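Putative transcriptional regulator (Clostridium difficile, PDB 3QI7) is of unknown function but has a periplasmic-binding-protein-like fold, and probably acts as a lipoprotein that binds a small ligand such as a sugar. Local coordinates at residues A83-K86 with E87-A90; D307-L310 with P311-I315; L177-I180 with K181-C184. All coordinates share one frame; numbering follows the deposited sequence.

Contact 1 of 3, residues A83-K86 with E87-A90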
ATOM      1  N   ALA A  83      -6.212 -19.255 -17.834  1.00 39.23           N
ATOM      2  CA  ALA A  83      -6.679 -19.098 -19.196  1.00 43.25           C
ATOM      3  C   ALA A  83      -7.590 -20.249 -19.658  1.00 45.80           C
ATOM      4  O   ALA A  83      -8.368 -20.076 -20.596  1.00 45.97           O
ATOM      5  CB  ALA A  83      -5.490 -18.987 -20.118  1.00 42.01           C
ATOM      6  N   ASP A  84      -7.497 -21.413 -19.016  1.00 47.09           N
ATOM      7  CA  ASP A  84      -8.302 -22.572 -19.445  1.00 49.73           C
ATOM      8  C   ASP A  84      -9.733 -22.461 -18.909  1.00 48.80           C
ATOM      9  O   ASP A  84     -10.649 -23.095 -19.437  1.00 50.59           O
ATOM     10  CB  ASP A  84      -7.670 -23.907 -19.007  1.00 50.90           C
ATOM     11  CG  ASP A  84      -6.259 -24.112 -19.557  1.00 49.37           C
ATOM     12  OD1 ASP A  84      -5.805 -23.316 -20.404  1.00 57.86           O
ATOM     13  OD2 ASP A  84      -5.593 -25.076 -19.130  1.00 54.98           O
ATOM     14  N   ASP A  85      -9.917 -21.654 -17.867  1.00 46.15           N
ATOM     15  CA  ASP A  85     -11.214 -21.495 -17.231  1.00 45.15           C
ATOM     16  C   ASP A  85     -11.974 -20.430 -18.017  1.00 45.81           C
ATOM     17  O   ASP A  85     -11.636 -19.239 -17.967  1.00 45.43           O
ATOM     18  CB  ASP A  85     -11.016 -21.110 -15.759  1.00 43.52           C
ATOM     19  CG  ASP A  85     -12.309 -21.078 -14.956  1.00 43.69           C
ATOM     20  OD1 ASP A  85     -13.394 -20.763 -15.513  1.00 45.10           O
ATOM     21  OD2 ASP A  85     -12.226 -21.343 -13.728  1.00 44.84           O
ATOM     22  N   LYS A  86     -13.001 -20.878 -18.731  1.00 44.62           N
ATOM     23  CA  LYS A  86     -13.814 -20.049 -19.608  1.00 45.50           C
ATOM     24  C   LYS A  86     -14.568 -18.926 -18.886  1.00 44.35           C
ATOM     25  O   LYS A  86     -14.978 -17.943 -19.514  1.00 43.59           O
ATOM     26  CB  LYS A  86     -14.798 -20.957 -20.364  1.00 48.73           C
ATOM     27  CG  LYS A  86     -15.723 -20.267 -21.347  1.00 53.56           C
ATOM     28  CD  LYS A  86     -16.058 -21.200 -22.526  1.00 63.18           C
ATOM     29  CE  LYS A  86     -17.359 -20.829 -23.228  1.00 64.95           C
ATOM     30  NZ  LYS A  86     -17.591 -19.354 -23.302  1.00 62.85           N
ATOM     31  N   GLU A  87     -14.750 -19.067 -17.574  1.00 40.82           N
ATOM     32  CA  GLU A  87     -15.497 -18.086 -16.794  1.00 41.42           C
ATOM     33  C   GLU A  87     -14.612 -16.952 -16.242  1.00 38.68           C
ATOM     34  O   GLU A  87     -15.131 -15.897 -15.883  1.00 39.15           O
ATOM     35  CB  GLU A  87     -16.227 -18.797 -15.643  1.00 41.26           C
ATOM     36  CG  GLU A  87     -17.126 -19.945 -16.122  1.00 47.27           C
ATOM     37  CD  GLU A  87     -18.085 -20.418 -15.039  1.00 51.08           C
ATOM     38  OE1 GLU A  87     -17.610 -20.723 -13.928  1.00 51.58           O
ATOM     39  OE2 GLU A  87     -19.308 -20.474 -15.298  1.00 57.48           O
ATOM     40  N   VAL A  88     -13.296 -17.185 -16.173  1.00 35.60           N
ATOM     41  CA  VAL A  88     -12.323 -16.158 -15.788  1.00 34.57           C
ATOM     42  C   VAL A  88     -12.285 -15.060 -16.843  1.00 34.57           C
ATOM     43  O   VAL A  88     -11.882 -15.291 -18.000  1.00 34.94           O
ATOM     44  CB  VAL A  88     -10.893 -16.742 -15.558  1.00 36.30           C
ATOM     45  CG1 VAL A  88      -9.850 -15.612 -15.294  1.00 32.28           C
ATOM     46  CG2 VAL A  88     -10.898 -17.721 -14.383  1.00 33.78           C
ATOM     47  N   GLN A  89     -12.723 -13.865 -16.427  1.00 33.80           N
ATOM     48  CA  GLN A  89     -12.780 -12.705 -17.293  1.00 32.08           C
ATOM     49  C   GLN A  89     -11.831 -11.567 -16.883  1.00 30.22           C
ATOM     50  O   GLN A  89     -11.667 -10.607 -17.642  1.00 29.04           O
ATOM     51  CB  GLN A  89     -14.214 -12.192 -17.372  1.00 34.15           C
ATOM     52  CG  GLN A  89     -15.199 -13.202 -17.930  1.00 33.35           C
ATOM     53  CD  GLN A  89     -14.928 -13.521 -19.388  1.00 40.31           C
ATOM     54  OE1 GLN A  89     -14.329 -12.715 -20.093  1.00 41.72           O
ATOM     55  NE2 GLN A  89     -15.355 -14.702 -19.844  1.00 41.19           N
ATOM     56  N   ALA A  90     -11.188 -11.681 -15.713  1.00 29.01           N
ATOM     57  CA  ALA A  90     -10.153 -10.733 -15.340  1.00 28.22           C
ATOM     58  C   ALA A  90      -9.158 -11.396 -14.392  1.00 28.64           C
ATOM     59  O   ALA A  90      -9.518 -12.306 -13.624  1.00 27.94           O
ATOM     60  CB  ALA A  90     -10.777  -9.471 -14.699  1.00 26.60           C
TER

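Contact 2 of 3, residues D307-L310 with P311-I315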
ATOM      1  N   ASP A 307      -1.474  -1.905   0.951  1.00 22.14           N
ATOM      2  CA  ASP A 307      -1.527  -3.357   0.734  1.00 25.07           C
ATOM      3  C   ASP A 307      -2.954  -3.905   0.695  1.00 23.34           C
ATOM      4  O   ASP A 307      -3.194  -4.966   0.105  1.00 25.12           O
ATOM      5  CB  ASP A 307      -0.757  -4.126   1.836  1.00 29.15           C
ATOM      6  CG  ASP A 307       0.769  -4.082   1.650  1.00 36.43           C
ATOM      7  OD1 ASP A 307       1.237  -3.502   0.657  1.00 35.90           O
ATOM      8  OD2 ASP A 307       1.493  -4.636   2.511  1.00 44.18           O
ATOM      9  N   ALA A 308      -3.885  -3.219   1.347  1.00 17.89           N
ATOM     10  CA  ALA A 308      -5.313  -3.547   1.256  1.00 18.92           C
ATOM     11  C   ALA A 308      -6.067  -2.763   0.174  1.00 19.95           C
ATOM     12  O   ALA A 308      -6.886  -3.314  -0.560  1.00 20.97           O
ATOM     13  CB  ALA A 308      -6.005  -3.376   2.637  1.00 19.13           C
ATOM     14  N   PHE A 309      -5.770  -1.477   0.056  1.00 20.98           N
ATOM     15  CA  PHE A 309      -6.441  -0.647  -0.930  1.00 18.40           C
ATOM     16  C   PHE A 309      -6.219  -1.060  -2.384  1.00 19.41           C
ATOM     17  O   PHE A 309      -7.191  -1.147  -3.136  1.00 17.55           O
ATOM     18  CB  PHE A 309      -6.091   0.849  -0.719  1.00 14.95           C
ATOM     19  CG  PHE A 309      -6.747   1.750  -1.700  1.00 17.62           C
ATOM     20  CD1 PHE A 309      -8.092   2.061  -1.583  1.00 15.26           C
ATOM     21  CD2 PHE A 309      -6.029   2.232  -2.810  1.00 19.04           C
ATOM     22  CE1 PHE A 309      -8.718   2.908  -2.523  1.00 18.59           C
ATOM     23  CE2 PHE A 309      -6.625   3.073  -3.744  1.00 21.25           C
ATOM     24  CZ  PHE A 309      -7.981   3.389  -3.621  1.00 16.65           C
ATOM     25  N   LEU A 310      -4.974  -1.282  -2.804  1.00 17.51           N
ATOM     26  CA  LEU A 310      -4.712  -1.537  -4.219  1.00 20.00           C
ATOM     27  C   LEU A 310      -5.467  -2.780  -4.713  1.00 21.21           C
ATOM     28  O   LEU A 310      -6.183  -2.704  -5.722  1.00 23.08           O
ATOM     29  CB  LEU A 310      -3.210  -1.635  -4.543  1.00 20.73           C
ATOM     30  CG  LEU A 310      -2.443  -0.314  -4.430  1.00 21.90           C
ATOM     31  CD1 LEU A 310      -0.923  -0.571  -4.341  1.00 21.30           C
ATOM     32  CD2 LEU A 310      -2.829   0.674  -5.585  1.00 27.43           C
ATOM     33  N   PRO A 311      -5.313  -3.921  -4.025  1.00 21.55           N
ATOM     34  CA  PRO A 311      -6.061  -5.100  -4.503  1.00 21.14           C
ATOM     35  C   PRO A 311      -7.599  -4.934  -4.413  1.00 20.13           C
ATOM     36  O   PRO A 311      -8.304  -5.371  -5.312  1.00 18.84           O
ATOM     37  CB  PRO A 311      -5.539  -6.245  -3.608  1.00 23.25           C
ATOM     38  CG  PRO A 311      -5.024  -5.573  -2.421  1.00 20.68           C
ATOM     39  CD  PRO A 311      -4.452  -4.266  -2.884  1.00 21.74           C
ATOM     40  N   SER A 312      -8.111  -4.294  -3.369  0.50 22.17           N
ATOM     41  CA  SER A 312      -9.561  -4.076  -3.283  0.50 20.56           C
ATOM     42  C   SER A 312     -10.070  -3.149  -4.389  0.50 21.28           C
ATOM     43  O   SER A 312     -11.132  -3.399  -4.955  0.50 22.05           O
ATOM     44  CB  SER A 312      -9.969  -3.535  -1.918  0.50 21.68           C
ATOM     45  OG  SER A 312     -11.374  -3.603  -1.780  0.50 18.77           O
ATOM     46  N   LEU A 313      -9.331  -2.079  -4.683  1.00 19.20           N
ATOM     47  CA  LEU A 313      -9.686  -1.187  -5.794  1.00 21.25           C
ATOM     48  C   LEU A 313      -9.631  -1.944  -7.116  1.00 22.19           C
ATOM     49  O   LEU A 313     -10.519  -1.795  -7.969  1.00 21.31           O
ATOM     50  CB  LEU A 313      -8.746   0.033  -5.860  1.00 22.54           C
ATOM     51  CG  LEU A 313      -8.824   0.905  -7.127  1.00 20.83           C
ATOM     52  CD1 LEU A 313     -10.232   1.515  -7.241  1.00 21.59           C
ATOM     53  CD2 LEU A 313      -7.757   2.016  -7.189  1.00 21.21           C
ATOM     54  N   ALA A 314      -8.559  -2.710  -7.313  1.00 21.20           N
ATOM     55  CA  ALA A 314      -8.393  -3.494  -8.570  1.00 21.18           C
ATOM     56  C   ALA A 314      -9.532  -4.493  -8.770  1.00 21.41           C
ATOM     57  O   ALA A 314     -10.048  -4.643  -9.893  1.00 20.77           O
ATOM     58  CB  ALA A 314      -7.012  -4.214  -8.612  1.00 18.20           C
ATOM     59  N   ILE A 315      -9.947  -5.161  -7.700  1.00 19.88           N
ATOM     60  CA  ILE A 315     -11.088  -6.102  -7.815  1.00 22.65           C
ATOM     61  C   ILE A 315     -12.392  -5.370  -8.239  1.00 22.18           C
ATOM     62  O   ILE A 315     -13.103  -5.829  -9.134  1.00 23.86           O
ATOM     63  CB  ILE A 315     -11.285  -6.896  -6.505  1.00 24.03           C
ATOM     64  CG1 ILE A 315     -10.078  -7.820  -6.273  1.00 22.58           C
ATOM     65  CG2 ILE A 315     -12.599  -7.713  -6.544  1.00 25.99           C
ATOM     66  CD1 ILE A 315      -9.898  -8.212  -4.837  1.00 18.93           C
TER

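Contact 3 of 3, residues L177-I180 with K181-C184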
ATOM      1  N   LEU A 177      13.627   9.295  -0.189  1.00 22.80           N
ATOM      2  CA  LEU A 177      14.540  10.178   0.542  1.00 23.13           C
ATOM      3  C   LEU A 177      14.915  11.443  -0.222  1.00 24.07           C
ATOM      4  O   LEU A 177      14.834  12.545   0.324  1.00 25.09           O
ATOM      5  CB  LEU A 177      15.798   9.404   0.949  1.00 22.42           C
ATOM      6  CG  LEU A 177      16.970  10.215   1.521  1.00 27.01           C
ATOM      7  CD1 LEU A 177      16.563  10.992   2.723  1.00 29.83           C
ATOM      8  CD2 LEU A 177      18.133   9.269   1.880  1.00 27.46           C
ATOM      9  N   GLU A 178      15.349  11.276  -1.479  1.00 25.72           N
ATOM     10  CA  GLU A 178      15.726  12.390  -2.347  1.00 26.02           C
ATOM     11  C   GLU A 178      14.587  13.423  -2.515  1.00 24.80           C
ATOM     12  O   GLU A 178      14.822  14.642  -2.455  1.00 26.09           O
ATOM     13  CB  GLU A 178      16.226  11.872  -3.726  1.00 28.30           C
ATOM     14  CG  GLU A 178      16.326  12.910  -4.875  1.00 37.87           C
ATOM     15  CD  GLU A 178      16.956  12.348  -6.185  1.00 49.85           C
ATOM     16  OE1 GLU A 178      16.446  11.345  -6.729  1.00 54.60           O
ATOM     17  OE2 GLU A 178      17.967  12.914  -6.677  1.00 58.91           O
HETATM   18  N   MSE A 179      13.373  12.946  -2.749  1.00 23.29           N
HETATM   19  CA  MSE A 179      12.253  13.834  -2.896  1.00 22.37           C
HETATM   20  C   MSE A 179      11.811  14.431  -1.551  1.00 23.18           C
HETATM   21  O   MSE A 179      11.387  15.578  -1.529  1.00 21.98           O
HETATM   22  CB  MSE A 179      11.085  13.162  -3.631  1.00 19.96           C
HETATM   23  CG  MSE A 179       9.979  14.129  -3.968  1.00 29.90           C
HETATM   24 SE   MSE A 179      10.587  15.649  -5.068  0.75 38.98          SE
HETATM   25  CE  MSE A 179      10.994  14.659  -6.695  1.00 42.45           C
ATOM     26  N   ILE A 180      11.948  13.716  -0.428  1.00 21.12           N
ATOM     27  CA  ILE A 180      11.664  14.368   0.861  1.00 20.69           C
ATOM     28  C   ILE A 180      12.607  15.550   1.058  1.00 22.16           C
ATOM     29  O   ILE A 180      12.172  16.629   1.470  1.00 23.88           O
ATOM     30  CB  ILE A 180      11.788  13.423   2.072  1.00 19.66           C
ATOM     31  CG1 ILE A 180      10.697  12.379   2.031  1.00 18.65           C
ATOM     32  CG2 ILE A 180      11.679  14.189   3.413  1.00 17.78           C
ATOM     33  CD1 ILE A 180      11.002  11.133   2.900  1.00 19.49           C
ATOM     34  N   LYS A 181      13.895  15.347   0.747  1.00 23.31           N
ATOM     35  CA  LYS A 181      14.929  16.374   0.962  1.00 24.37           C
ATOM     36  C   LYS A 181      14.694  17.611   0.113  1.00 22.95           C
ATOM     37  O   LYS A 181      14.819  18.740   0.595  1.00 24.05           O
ATOM     38  CB  LYS A 181      16.332  15.809   0.653  1.00 25.13           C
ATOM     39  CG  LYS A 181      17.485  16.689   1.057  1.00 33.64           C
ATOM     40  CD  LYS A 181      18.844  16.004   0.765  1.00 38.41           C
ATOM     41  CE  LYS A 181      20.009  16.847   1.272  1.00 42.09           C
ATOM     42  NZ  LYS A 181      21.343  16.211   0.986  1.00 47.44           N
ATOM     43  N   GLU A 182      14.354  17.385  -1.145  1.00 23.41           N
ATOM     44  CA  GLU A 182      14.124  18.457  -2.115  1.00 26.50           C
ATOM     45  C   GLU A 182      12.869  19.218  -1.725  1.00 23.56           C
ATOM     46  O   GLU A 182      12.854  20.474  -1.666  1.00 24.22           O
ATOM     47  CB  GLU A 182      13.998  17.826  -3.502  1.00 23.95           C
ATOM     48  CG  GLU A 182      13.721  18.723  -4.677  1.00 41.26           C
ATOM     49  CD  GLU A 182      13.609  17.891  -5.965  1.00 48.13           C
ATOM     50  OE1 GLU A 182      14.492  17.022  -6.178  1.00 54.34           O
ATOM     51  OE2 GLU A 182      12.629  18.073  -6.736  1.00 54.00           O
ATOM     52  N   THR A 183      11.823  18.467  -1.412  1.00 21.44           N
ATOM     53  CA  THR A 183      10.578  19.089  -1.006  1.00 22.00           C
ATOM     54  C   THR A 183      10.770  19.926   0.265  1.00 22.35           C
ATOM     55  O   THR A 183      10.337  21.096   0.301  1.00 22.44           O
ATOM     56  CB  THR A 183       9.415  18.088  -0.859  1.00 23.04           C
ATOM     57  OG1 THR A 183       9.200  17.386  -2.097  1.00 22.34           O
ATOM     58  CG2 THR A 183       8.106  18.846  -0.487  1.00 19.31           C
ATOM     59  N   CYS A 184      11.399  19.350   1.292  1.00 24.02           N
ATOM     60  CA  CYS A 184      11.726  20.097   2.513  1.00 23.72           C
ATOM     61  C   CYS A 184      12.474  21.411   2.213  1.00 24.88           C
ATOM     62  O   CYS A 184      12.214  22.432   2.836  1.00 25.82           O
ATOM     63  CB  CYS A 184      12.541  19.237   3.491  1.00 22.58           C
ATOM     64  SG  CYS A 184      11.602  18.022   4.394  1.00 23.38           S
TER

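Contact 1 of 3, residues A83-K86 with E87-A90
Asp85 and Val88 are the ends of a type I beta turn, closed by the backbone bond from Val88 N to Asp85 O at 3.2 Å. The turn carries the chain from the loop after helix 72-80 into parallel strand 88-94, the helix-to-strand connection of a Rossmann-like alpha/beta fold. Asp85 also forms an Asx turn: its OD1 takes the N-H of Glu87, two residues on, at 3.0 Å, and so holds that N-H beside the beta turn with an N-H...O angle of 152°. Its CG stands anti to the backbone N (chi1 -173°), which brings OD1 in front of the N-H of Glu87. OD1 is met on its anti side, and OD2 makes a salt bridge with Lys14 of the neighbouring strand 13-19. The same lysine lies at the long, weak range of an ion pair from Glu87 OE1, and its positive charge probably eases the closeness of the two acids, whose carboxylate planes lie only 17° apart. Arg111, outside the turn, binds Asp85 O as well, giving that carbonyl a second donor beside Val88 N. Val88 is the buried member of the turn. Its side chain crosses that of Asp85 at about a right angle, and methyl CG2 of Val88 rests 3.7 Å from Asp85 CB.

Contact 2 of 3, residues D307-L310 with P311-I315
Asp307 meets Pro311 one turn further along helix 306-324, where a backbone N-H would normally answer its carbonyl. The proline has none, and its ring carbon CG sits 3.2 Å from Asp307 O instead. This buried oxygen has no hydrogen-bonding partner, and the helix kinks here. At Ala308 the regular pattern resumes: Ser312 N gives its hydrogen to Ala308 O at 3.2 Å, the longest of the three backbone bonds that join 307-310 to 311-315. Pro311 CG is also near this oxygen, so the ring leans against two successive carbonyls. Phe309 O receives Leu313 N at 2.8 Å. The side chains of this pair run side by side in the same direction, both with CG anti to the backbone N (chi1 180° and 168°). That shared torsion lays Leu313 against the ring: CB stands over one face, offset toward the rim, while CD2 approaches CE2 of Phe309 to 3.8 Å. The ring of Phe309 also meets that of Phe345, planes about 55° apart, and touches Thr341, both on helix 334-345. Leu310 closes the segment, with its O bound by Ala314 N at 2.9 Å. Its CB lies 3.3 Å from Pro311 CD, a closeness that the Leu310-Pro311 link in a helical backbone brings about, and its side chain touches Pro120 in a loop and Leu136 of strand 134-137. The whole is a proline kink within a buried alpha-helix, packed between the sheet and helices 26-42 and 334-345 of a periplasmic-binding-protein-like domain.

Contact 3 of 3, residues L177-I180 with K181-C184
Met179, a selenomethionine in this crystal, meets Glu182 and Thr183 on helix 171-186, the crossover helix of a beta-alpha-beta unit between parallel strands 159-164 and 191-196. Backbone hydrogen bonds come first. Four i to i+4 bonds link 177-180 to 181-184 without a break: Lys181 N to Leu177 O, Glu182 N to Glu178 O, Thr183 N to Met179 O and Cys184 N to Ile180 O, the last at 2.8 Å and with an N-H...O angle of 169°. One side-chain bond is added to them. Thr183 has OG1 beside its own backbone N (chi1 -58°), from where the hydroxyl donates back to Met179 O at 2.9 Å. The carbonyl oxygen is therefore gripped by two donors, Thr183 N and OG1, which reach it from opposite faces of its plane. Thr183, a buried residue, thus gives its hydroxyl hydrogen to the helix backbone.

Van der Waals contacts around the selenium form the next group. The Met179 chain bends at chi2 and chi3 and brings SE back over the following turn, where it lies 3.6 Å from Glu182 OE2 and 3.7 Å from Thr183 OG1. Lys145 and Glu141 of helix 140-153 also touch Met179, and Lys145 and Ala148 touch Thr183, so this flank of the helix is packed against its neighbour. Glu178, Lys181 and Glu182 are exposed, though Lys181 also touches Phe191. The side facing the sheet is packed mainly by Ile180 and Cys184: Ile180 lies on Phe159 and His161 of strand 159-164 and on Phe191 of strand 191-196, Cys184 on Phe159, and within the helix Ile180 CG2 approaches Cys184 SG to 4.0 Å.

The three contacts sample different parts of a two-sheet, periplasmic-binding-protein-like chain. Contacts 1 and 2 are associated with the larger, mixed sheet: the turn at 83-90 leads into strand 88-94, and helix 306-324 packs on the same sheet. Their centres are 20 Å apart and their nearest atoms about 7 Å; this helix links them, since Gln89 and Ala90 touch Val322 and Ala318 further along it. Contact 3 belongs to the smaller parallel sheet, with its centre 28 Å from that of contact 2 and 45 Å from that of contact 1, which lies across the chain's centre. Contact 2 is the most central, about 9 Å from the chain centre.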